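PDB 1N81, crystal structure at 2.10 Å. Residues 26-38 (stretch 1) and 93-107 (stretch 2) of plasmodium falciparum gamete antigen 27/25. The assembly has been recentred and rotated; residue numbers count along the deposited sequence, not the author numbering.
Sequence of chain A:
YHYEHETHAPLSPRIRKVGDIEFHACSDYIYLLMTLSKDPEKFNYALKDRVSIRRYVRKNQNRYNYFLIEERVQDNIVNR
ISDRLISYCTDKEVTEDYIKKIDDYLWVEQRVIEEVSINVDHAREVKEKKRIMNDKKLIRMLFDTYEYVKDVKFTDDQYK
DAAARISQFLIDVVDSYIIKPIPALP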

ATOM      1  N   CYS A  26       2.890   3.760   7.571  1.00 37.66           N
ATOM      2  CA  CYS A  26       3.540   2.490   7.877  1.00 39.11           C
ATOM      3  C   CYS A  26       5.025   2.739   8.241  1.00 35.38           C
ATOM      4  O   CYS A  26       5.511   2.237   9.251  1.00 34.01           O
ATOM      5  CB  CYS A  26       3.422   1.521   6.681  1.00 34.56           C
ATOM      6  SG  CYS A  26       3.936  -0.191   7.083  1.00 36.05           S
ATOM      7  N   SER A  27       5.724   3.512   7.416  1.00 32.47           N
ATOM      8  CA  SER A  27       7.117   3.836   7.678  1.00 36.15           C
ATOM      9  C   SER A  27       7.222   4.495   9.055  1.00 36.96           C
ATOM     10  O   SER A  27       8.035   4.082   9.875  1.00 47.28           O
ATOM     11  CB  SER A  27       7.643   4.771   6.593  1.00 36.87           C
ATOM     12  OG  SER A  27       9.016   5.084   6.828  1.00 47.38           O
ATOM     13  N   ASP A  28       6.393   5.507   9.318  1.00 42.20           N
ATOM     14  CA  ASP A  28       6.417   6.173  10.624  1.00 45.79           C
ATOM     15  C   ASP A  28       6.242   5.167  11.773  1.00 45.91           C
ATOM     16  O   ASP A  28       6.987   5.168  12.754  1.00 37.56           O
ATOM     17  CB  ASP A  28       5.293   7.224  10.758  1.00 42.11           C
ATOM     18  CG  ASP A  28       5.512   8.452   9.877  1.00 42.21           C
ATOM     19  OD1 ASP A  28       6.613   8.646   9.323  1.00 41.15           O
ATOM     20  OD2 ASP A  28       4.557   9.233   9.738  1.00 46.11           O
ATOM     21  N   TYR A  29       5.237   4.309  11.664  1.00 40.41           N
ATOM     22  CA  TYR A  29       4.987   3.354  12.729  1.00 37.39           C
ATOM     23  C   TYR A  29       6.152   2.385  12.908  1.00 43.28           C
ATOM     24  O   TYR A  29       6.417   1.923  14.015  1.00 42.65           O
ATOM     25  CB  TYR A  29       3.706   2.584  12.466  1.00 36.91           C
ATOM     26  CG  TYR A  29       3.091   2.074  13.725  1.00 41.60           C
ATOM     27  CD1 TYR A  29       2.216   2.866  14.449  1.00 37.29           C
ATOM     28  CD2 TYR A  29       3.385   0.781  14.203  1.00 35.01           C
ATOM     29  CE1 TYR A  29       1.624   2.393  15.632  1.00 36.93           C
ATOM     30  CE2 TYR A  29       2.804   0.296  15.389  1.00 38.56           C
ATOM     31  CZ  TYR A  29       1.924   1.111  16.096  1.00 42.18           C
ATOM     32  OH  TYR A  29       1.335   0.663  17.259  1.00 43.31           O
ATOM     33  N   ILE A  30       6.845   2.067  11.819  1.00 45.27           N
ATOM     34  CA  ILE A  30       7.987   1.169  11.922  1.00 47.82           C
ATOM     35  C   ILE A  30       9.094   1.908  12.668  1.00 46.93           C
ATOM     36  O   ILE A  30       9.883   1.293  13.378  1.00 50.86           O
ATOM     37  CB  ILE A  30       8.476   0.708  10.529  1.00 46.15           C
ATOM     38  CG1 ILE A  30       7.529  -0.370   9.993  1.00 42.86           C
ATOM     39  CG2 ILE A  30       9.910   0.170  10.602  1.00 51.25           C
ATOM     40  CD1 ILE A  30       7.835  -0.812   8.610  1.00 49.93           C
ATOM     41  N   TYR A  31       9.146   3.227  12.512  1.00 48.11           N
ATOM     42  CA  TYR A  31      10.149   4.005  13.228  1.00 48.94           C
ATOM     43  C   TYR A  31       9.858   3.901  14.727  1.00 45.76           C
ATOM     44  O   TYR A  31      10.763   3.715  15.530  1.00 49.74           O
ATOM     45  CB  TYR A  31      10.106   5.465  12.826  1.00 50.04           C
ATOM     46  CG  TYR A  31      11.186   6.282  13.503  1.00 55.05           C
ATOM     47  CD1 TYR A  31      12.469   6.336  12.983  1.00 44.09           C
ATOM     48  CD2 TYR A  31      10.923   6.982  14.680  1.00 62.58           C
ATOM     49  CE1 TYR A  31      13.466   7.068  13.618  1.00 60.98           C
ATOM     50  CE2 TYR A  31      11.914   7.715  15.322  1.00 60.96           C
ATOM     51  CZ  TYR A  31      13.174   7.755  14.786  1.00 60.57           C
ATOM     52  OH  TYR A  31      14.144   8.495  15.422  1.00 74.20           O
ATOM     53  N   LEU A  32       8.589   4.019  15.095  1.00 43.87           N
ATOM     54  CA  LEU A  32       8.184   3.900  16.489  1.00 47.40           C
ATOM     55  C   LEU A  32       8.670   2.549  17.021  1.00 55.07           C
ATOM     56  O   LEU A  32       9.327   2.467  18.065  1.00 46.77           O
ATOM     57  CB  LEU A  32       6.650   3.966  16.614  1.00 36.00           C
ATOM     58  CG  LEU A  32       6.085   3.613  17.995  1.00 42.84           C
ATOM     59  CD1 LEU A  32       6.563   4.697  19.009  1.00 46.80           C
ATOM     60  CD2 LEU A  32       4.549   3.530  17.957  1.00 38.41           C
ATOM     61  N   LEU A  33       8.338   1.482  16.293  1.00 51.93           N
ATOM     62  CA  LEU A  33       8.725   0.146  16.723  1.00 54.71           C
ATOM     63  C   LEU A  33      10.203   0.114  17.047  1.00 54.72           C
ATOM     64  O   LEU A  33      10.615  -0.440  18.062  1.00 52.47           O
ATOM     65  CB  LEU A  33       8.407  -0.895  15.643  1.00 49.80           C
ATOM     66  CG  LEU A  33       6.921  -1.211  15.515  1.00 47.08           C
ATOM     67  CD1 LEU A  33       6.682  -2.264  14.441  1.00 51.06           C
ATOM     68  CD2 LEU A  33       6.409  -1.676  16.853  1.00 46.25           C
ATOM     69  N   MET A  34      10.992   0.724  16.176  1.00 53.04           N
ATOM     70  CA  MET A  34      12.427   0.773  16.351  1.00 59.71           C
ATOM     71  C   MET A  34      12.808   1.474  17.665  1.00 60.27           C
ATOM     72  O   MET A  34      13.704   1.023  18.360  1.00 59.11           O
ATOM     73  CB  MET A  34      13.057   1.451  15.132  1.00 55.25           C
ATOM     74  CG  MET A  34      14.585   1.495  15.104  1.00 58.74           C
ATOM     75  SD  MET A  34      15.174   2.859  16.109  1.00 73.07           S
ATOM     76  CE  MET A  34      14.734   4.273  15.096  1.00 55.15           C
ATOM     77  N   THR A  35      12.110   2.542  18.029  1.00 58.05           N
ATOM     78  CA  THR A  35      12.440   3.237  19.270  1.00 59.24           C
ATOM     79  C   THR A  35      11.993   2.428  20.484  1.00 63.45           C
ATOM     80  O   THR A  35      12.388   2.722  21.608  1.00 68.64           O
ATOM     81  CB  THR A  35      11.785   4.652  19.376  1.00 50.77           C
ATOM     82  OG1 THR A  35      10.367   4.532  19.588  1.00 54.12           O
ATOM     83  CG2 THR A  35      12.062   5.474  18.130  1.00 44.60           C
ATOM     84  N   LEU A  36      11.157   1.418  20.262  1.00 59.19           N
ATOM     85  CA  LEU A  36      10.679   0.582  21.358  1.00 51.97           C
ATOM     86  C   LEU A  36      11.411  -0.764  21.365  1.00 50.67           C
ATOM     87  O   LEU A  36      11.050  -1.661  22.119  1.00 48.86           O
ATOM     88  CB  LEU A  36       9.176   0.307  21.223  1.00 50.91           C
ATOM     89  CG  LEU A  36       8.137   1.425  21.168  1.00 63.91           C
ATOM     90  CD1 LEU A  36       6.781   0.819  20.820  1.00 61.81           C
ATOM     91  CD2 LEU A  36       8.057   2.141  22.506  1.00 59.23           C
ATOM     92  N   SER A  37      12.439  -0.901  20.532  1.00 56.13           N
ATOM     93  CA  SER A  37      13.144  -2.165  20.426  1.00 64.59           C
ATOM     94  C   SER A  37      13.859  -2.621  21.688  1.00 71.92           C
ATOM     95  O   SER A  37      14.181  -3.802  21.818  1.00 70.27           O
ATOM     96  CB  SER A  37      14.126  -2.134  19.249  1.00 67.04           C
ATOM     97  OG  SER A  37      15.218  -1.257  19.483  1.00 86.27           O
ATOM     98  N   LYS A  38      14.109  -1.702  22.616  1.00 75.42           N
ATOM     99  CA  LYS A  38      14.789  -2.063  23.859  1.00 74.85           C
ATOM    100  C   LYS A  38      13.755  -2.383  24.928  1.00 72.45           C
ATOM    101  O   LYS A  38      14.095  -2.792  26.033  1.00 74.00           O
ATOM    102  CB  LYS A  38      15.679  -0.915  24.351  1.00 68.85           C
ATOM    103  CG  LYS A  38      16.474  -0.229  23.255  1.00 75.83           C
ATOM    104  CD  LYS A  38      17.448  -1.152  22.533  1.00 71.11           C
ATOM    105  CE  LYS A  38      18.290  -0.331  21.552  1.00 81.80           C
ATOM    106  NZ  LYS A  38      19.509  -1.042  21.062  1.00 73.99           N
ATOM    107  N   GLU A  93      16.373  -7.862  14.330  1.00 78.54           N
ATOM    108  CA  GLU A  93      16.412  -6.766  15.281  1.00 77.68           C
ATOM    109  C   GLU A  93      15.991  -5.506  14.541  1.00 73.63           C
ATOM    110  O   GLU A  93      16.646  -5.096  13.580  1.00 70.82           O
ATOM    111  CB  GLU A  93      17.837  -6.625  15.821  1.00 82.78           C
ATOM    112  CG  GLU A  93      18.013  -5.632  16.958  1.00 97.55           C
ATOM    113  CD  GLU A  93      19.397  -5.729  17.592  1.00102.09           C
ATOM    114  OE1 GLU A  93      19.711  -6.795  18.164  1.00106.23           O
ATOM    115  OE2 GLU A  93      20.173  -4.748  17.517  1.00106.55           O
ATOM    116  N   VAL A  94      14.887  -4.901  14.963  1.00 66.04           N
ATOM    117  CA  VAL A  94      14.430  -3.696  14.302  1.00 59.72           C
ATOM    118  C   VAL A  94      15.394  -2.558  14.578  1.00 62.47           C
ATOM    119  O   VAL A  94      15.155  -1.694  15.423  1.00 66.98           O
ATOM    120  CB  VAL A  94      13.020  -3.281  14.754  1.00 59.69           C
ATOM    121  CG1 VAL A  94      12.585  -2.023  13.976  1.00 49.23           C
ATOM    122  CG2 VAL A  94      12.044  -4.425  14.516  1.00 56.28           C
ATOM    123  N   THR A  95      16.490  -2.554  13.841  1.00 67.79           N
ATOM    124  CA  THR A  95      17.496  -1.526  14.004  1.00 67.22           C
ATOM    125  C   THR A  95      17.297  -0.364  13.044  1.00 70.78           C
ATOM    126  O   THR A  95      16.410  -0.377  12.185  1.00 73.38           O
ATOM    127  CB  THR A  95      18.889  -2.096  13.782  1.00 68.52           C
ATOM    128  OG1 THR A  95      19.056  -2.418  12.396  1.00 66.84           O
ATOM    129  CG2 THR A  95      19.071  -3.358  14.620  1.00 63.09           C
ATOM    130  N   GLU A  96      18.146   0.640  13.198  1.00 66.50           N
ATOM    131  CA  GLU A  96      18.096   1.831  12.380  1.00 68.86           C
ATOM    132  C   GLU A  96      18.410   1.527  10.923  1.00 70.89           C
ATOM    133  O   GLU A  96      17.755   2.056  10.029  1.00 67.49           O
ATOM    134  CB  GLU A  96      19.071   2.854  12.942  1.00 76.00           C
ATOM    135  CG  GLU A  96      19.207   4.111  12.142  1.00 87.32           C
ATOM    136  CD  GLU A  96      20.004   5.142  12.897  1.00100.14           C
ATOM    137  OE1 GLU A  96      19.467   5.665  13.899  1.00103.24           O
ATOM    138  OE2 GLU A  96      21.161   5.417  12.505  1.00103.60           O
ATOM    139  N   ASP A  97      19.417   0.687  10.683  1.00 67.58           N
ATOM    140  CA  ASP A  97      19.780   0.312   9.314  1.00 68.43           C
ATOM    141  C   ASP A  97      18.715  -0.603   8.721  1.00 65.74           C
ATOM    142  O   ASP A  97      18.510  -0.630   7.508  1.00 65.75           O
ATOM    143  CB  ASP A  97      21.121  -0.436   9.261  1.00 71.32           C
ATOM    144  CG  ASP A  97      22.312   0.499   9.229  1.00 81.09           C
ATOM    145  OD1 ASP A  97      22.146   1.643   8.758  1.00 82.73           O
ATOM    146  OD2 ASP A  97      23.415   0.085   9.659  1.00 86.37           O
ATOM    147  N   TYR A  98      18.053  -1.367   9.580  1.00 56.20           N
ATOM    148  CA  TYR A  98      17.037  -2.288   9.110  1.00 59.54           C
ATOM    149  C   TYR A  98      15.818  -1.544   8.573  1.00 62.97           C
ATOM    150  O   TYR A  98      15.362  -1.830   7.458  1.00 50.81           O
ATOM    151  CB  TYR A  98      16.615  -3.240  10.228  1.00 54.88           C
ATOM    152  CG  TYR A  98      15.679  -4.333   9.771  1.00 54.32           C
ATOM    153  CD1 TYR A  98      16.082  -5.274   8.821  1.00 60.54           C
ATOM    154  CD2 TYR A  98      14.386  -4.419  10.273  1.00 51.22           C
ATOM    155  CE1 TYR A  98      15.215  -6.261   8.386  1.00 61.75           C
ATOM    156  CE2 TYR A  98      13.512  -5.407   9.847  1.00 49.19           C
ATOM    157  CZ  TYR A  98      13.930  -6.324   8.904  1.00 56.71           C
ATOM    158  OH  TYR A  98      13.070  -7.316   8.482  1.00 55.51           O
ATOM    159  N   ILE A  99      15.299  -0.587   9.349  1.00 63.66           N
ATOM    160  CA  ILE A  99      14.122   0.153   8.908  1.00 61.47           C
ATOM    161  C   ILE A  99      14.428   0.964   7.658  1.00 65.14           C
ATOM    162  O   ILE A  99      13.534   1.218   6.848  1.00 64.24           O
ATOM    163  CB  ILE A  99      13.534   1.073  10.018  1.00 65.40           C
ATOM    164  CG1 ILE A  99      14.479   2.232  10.341  1.00 55.73           C
ATOM    165  CG2 ILE A  99      13.221   0.243  11.245  1.00 65.34           C
ATOM    166  CD1 ILE A  99      13.968   3.133  11.441  1.00 52.21           C
ATOM    167  N   LYS A 100      15.687   1.361   7.487  1.00 60.82           N
ATOM    168  CA  LYS A 100      16.067   2.100   6.282  1.00 56.42           C
ATOM    169  C   LYS A 100      15.867   1.137   5.097  1.00 54.40           C
ATOM    170  O   LYS A 100      15.408   1.538   4.018  1.00 53.92           O
ATOM    171  CB  LYS A 100      17.527   2.550   6.355  1.00 65.44           C
ATOM    172  CG  LYS A 100      17.725   4.054   6.524  1.00 74.40           C
ATOM    173  CD  LYS A 100      17.301   4.831   5.273  1.00 80.66           C
ATOM    174  CE  LYS A 100      17.512   6.340   5.426  1.00 79.87           C
ATOM    175  NZ  LYS A 100      16.650   6.989   6.472  1.00 74.93           N
ATOM    176  N   LYS A 101      16.200  -0.135   5.317  1.00 44.46           N
ATOM    177  CA  LYS A 101      16.024  -1.158   4.300  1.00 47.00           C
ATOM    178  C   LYS A 101      14.528  -1.501   4.113  1.00 45.53           C
ATOM    179  O   LYS A 101      14.127  -1.825   3.004  1.00 44.22           O
ATOM    180  CB  LYS A 101      16.782  -2.438   4.662  1.00 47.42           C
ATOM    181  CG  LYS A 101      16.848  -3.447   3.506  1.00 65.42           C
ATOM    182  CD  LYS A 101      17.465  -4.792   3.912  1.00 78.90           C
ATOM    183  CE  LYS A 101      16.578  -5.595   4.883  1.00 86.57           C
ATOM    184  NZ  LYS A 101      17.155  -6.944   5.245  1.00 71.83           N
ATOM    185  N   ILE A 102      13.715  -1.436   5.174  1.00 43.66           N
ATOM    186  CA  ILE A 102      12.282  -1.745   5.049  1.00 46.02           C
ATOM    187  C   ILE A 102      11.613  -0.637   4.254  1.00 38.21           C
ATOM    188  O   ILE A 102      10.598  -0.859   3.588  1.00 46.11           O
ATOM    189  CB  ILE A 102      11.584  -1.930   6.427  1.00 46.41           C
ATOM    190  CG1 ILE A 102      12.139  -3.177   7.111  1.00 53.90           C
ATOM    191  CG2 ILE A 102      10.024  -2.127   6.255  1.00 39.99           C
ATOM    192  CD1 ILE A 102      11.959  -4.476   6.312  1.00 48.86           C
ATOM    193  N   ASP A 103      12.176   0.561   4.295  1.00 42.57           N
ATOM    194  CA  ASP A 103      11.591   1.615   3.493  1.00 40.48           C
ATOM    195  C   ASP A 103      11.639   1.208   2.001  1.00 48.23           C
ATOM    196  O   ASP A 103      10.765   1.600   1.234  1.00 40.10           O
ATOM    197  CB  ASP A 103      12.307   2.962   3.731  1.00 42.92           C
ATOM    198  CG  ASP A 103      11.662   3.789   4.876  1.00 52.51           C
ATOM    199  OD1 ASP A 103      10.642   3.351   5.454  1.00 47.52           O
ATOM    200  OD2 ASP A 103      12.174   4.888   5.200  1.00 55.71           O
ATOM    201  N   ASP A 104      12.629   0.407   1.591  1.00 46.12           N
ATOM    202  CA  ASP A 104      12.722  -0.014   0.188  1.00 45.05           C
ATOM    203  C   ASP A 104      11.650  -1.057  -0.145  1.00 44.80           C
ATOM    204  O   ASP A 104      11.130  -1.104  -1.268  1.00 43.55           O
ATOM    205  CB  ASP A 104      14.114  -0.579  -0.149  1.00 55.05           C
ATOM    206  CG  ASP A 104      15.214   0.486  -0.103  1.00 62.35           C
ATOM    207  OD1 ASP A 104      14.948   1.655  -0.459  1.00 47.02           O
ATOM    208  OD2 ASP A 104      16.355   0.145   0.279  1.00 58.60           O
ATOM    209  N   TYR A 105      11.332  -1.898   0.829  1.00 36.56           N
ATOM    210  CA  TYR A 105      10.288  -2.894   0.623  1.00 40.62           C
ATOM    211  C   TYR A 105       8.952  -2.144   0.443  1.00 41.68           C
ATOM    212  O   TYR A 105       8.112  -2.532  -0.377  1.00 38.00           O
ATOM    213  CB  TYR A 105      10.179  -3.809   1.843  1.00 31.27           C
ATOM    214  CG  TYR A 105      11.270  -4.845   1.977  1.00 43.56           C
ATOM    215  CD1 TYR A 105      12.627  -4.498   1.894  1.00 41.59           C
ATOM    216  CD2 TYR A 105      10.947  -6.155   2.273  1.00 40.33           C
ATOM    217  CE1 TYR A 105      13.616  -5.441   2.118  1.00 53.63           C
ATOM    218  CE2 TYR A 105      11.919  -7.106   2.499  1.00 54.88           C
ATOM    219  CZ  TYR A 105      13.249  -6.750   2.422  1.00 53.76           C
ATOM    220  OH  TYR A 105      14.189  -7.721   2.638  1.00 49.23           O
ATOM    221  N   LEU A 106       8.766  -1.070   1.216  1.00 37.56           N
ATOM    222  CA  LEU A 106       7.543  -0.288   1.158  1.00 34.22           C
ATOM    223  C   LEU A 106       7.455   0.348  -0.215  1.00 36.77           C
ATOM    224  O   LEU A 106       6.401   0.370  -0.842  1.00 34.51           O
ATOM    225  CB  LEU A 106       7.533   0.805   2.254  1.00 31.70           C
ATOM    226  CG  LEU A 106       7.428   0.302   3.716  1.00 36.09           C
ATOM    227  CD1 LEU A 106       7.396   1.477   4.676  1.00 33.29           C
ATOM    228  CD2 LEU A 106       6.176  -0.565   3.917  1.00 34.11           C
ATOM    229  N   TRP A 107       8.588   0.856  -0.677  1.00 37.95           N
ATOM    230  CA  TRP A 107       8.685   1.515  -1.974  1.00 37.91           C
ATOM    231  C   TRP A 107       8.264   0.563  -3.081  1.00 33.79           C
ATOM    232  O   TRP A 107       7.491   0.931  -3.974  1.00 40.76           O
ATOM    233  CB  TRP A 107      10.133   1.955  -2.213  1.00 38.62           C
ATOM    234  CG  TRP A 107      10.372   2.801  -3.400  1.00 32.08           C
ATOM    235  CD1 TRP A 107      10.438   4.167  -3.426  1.00 39.53           C
ATOM    236  CD2 TRP A 107      10.587   2.360  -4.768  1.00 29.46           C
ATOM    237  NE1 TRP A 107      10.682   4.605  -4.712  1.00 32.58           N
ATOM    238  CE2 TRP A 107      10.781   3.527  -5.548  1.00 37.83           C
ATOM    239  CE3 TRP A 107      10.642   1.111  -5.388  1.00 39.31           C
ATOM    240  CZ2 TRP A 107      11.004   3.468  -6.939  1.00 41.54           C
ATOM    241  CZ3 TRP A 107      10.866   1.048  -6.762  1.00 47.35           C
ATOM    242  CH2 TRP A 107      11.050   2.224  -7.525  1.00 43.62           C
TER

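This is an antiparallel packing of two helices through apolar side chains, with one hydrogen bond between side chains. Helix 26-35 and helix 96-107 run at 165° to each other, and their axes approach to 10.1 Å. The register pairs S27 with D103, I30 with I99, and M34 with V94. The contact buries 541 Å², both sides summed.

I30 sits at the centre. Its CG2 lies 3.4 Å from I99 CG2, and its CD1 lies 3.5 Å from I102 CG2. These branched side chains have no polar groups and gain by excluding water. I99 also meets Y31, with I99 CD1 3.9 Å from Y31 CD1.

M34 packs where the second helix begins. M34 CB is 3.7 Å from V94 CG1, and M34 CE is 3.9 Å from I99 CD1. The backbone is close here too: M34 CG lies 3.3 Å from V94 O. Just after V94, T95 caps the helix, with Y98 N donating to T95 OG1 at 3.2 Å.

At the other end, C26 SG rests 3.9 Å from L106 CD2. L106 CD1 also lies 3.8 Å from S27 CB. The S27 hydroxyl donates to the D103 carboxylate, OG to OD1, at 2.7 Å. This short bond gives both polar groups a partner beside the apolar contacts.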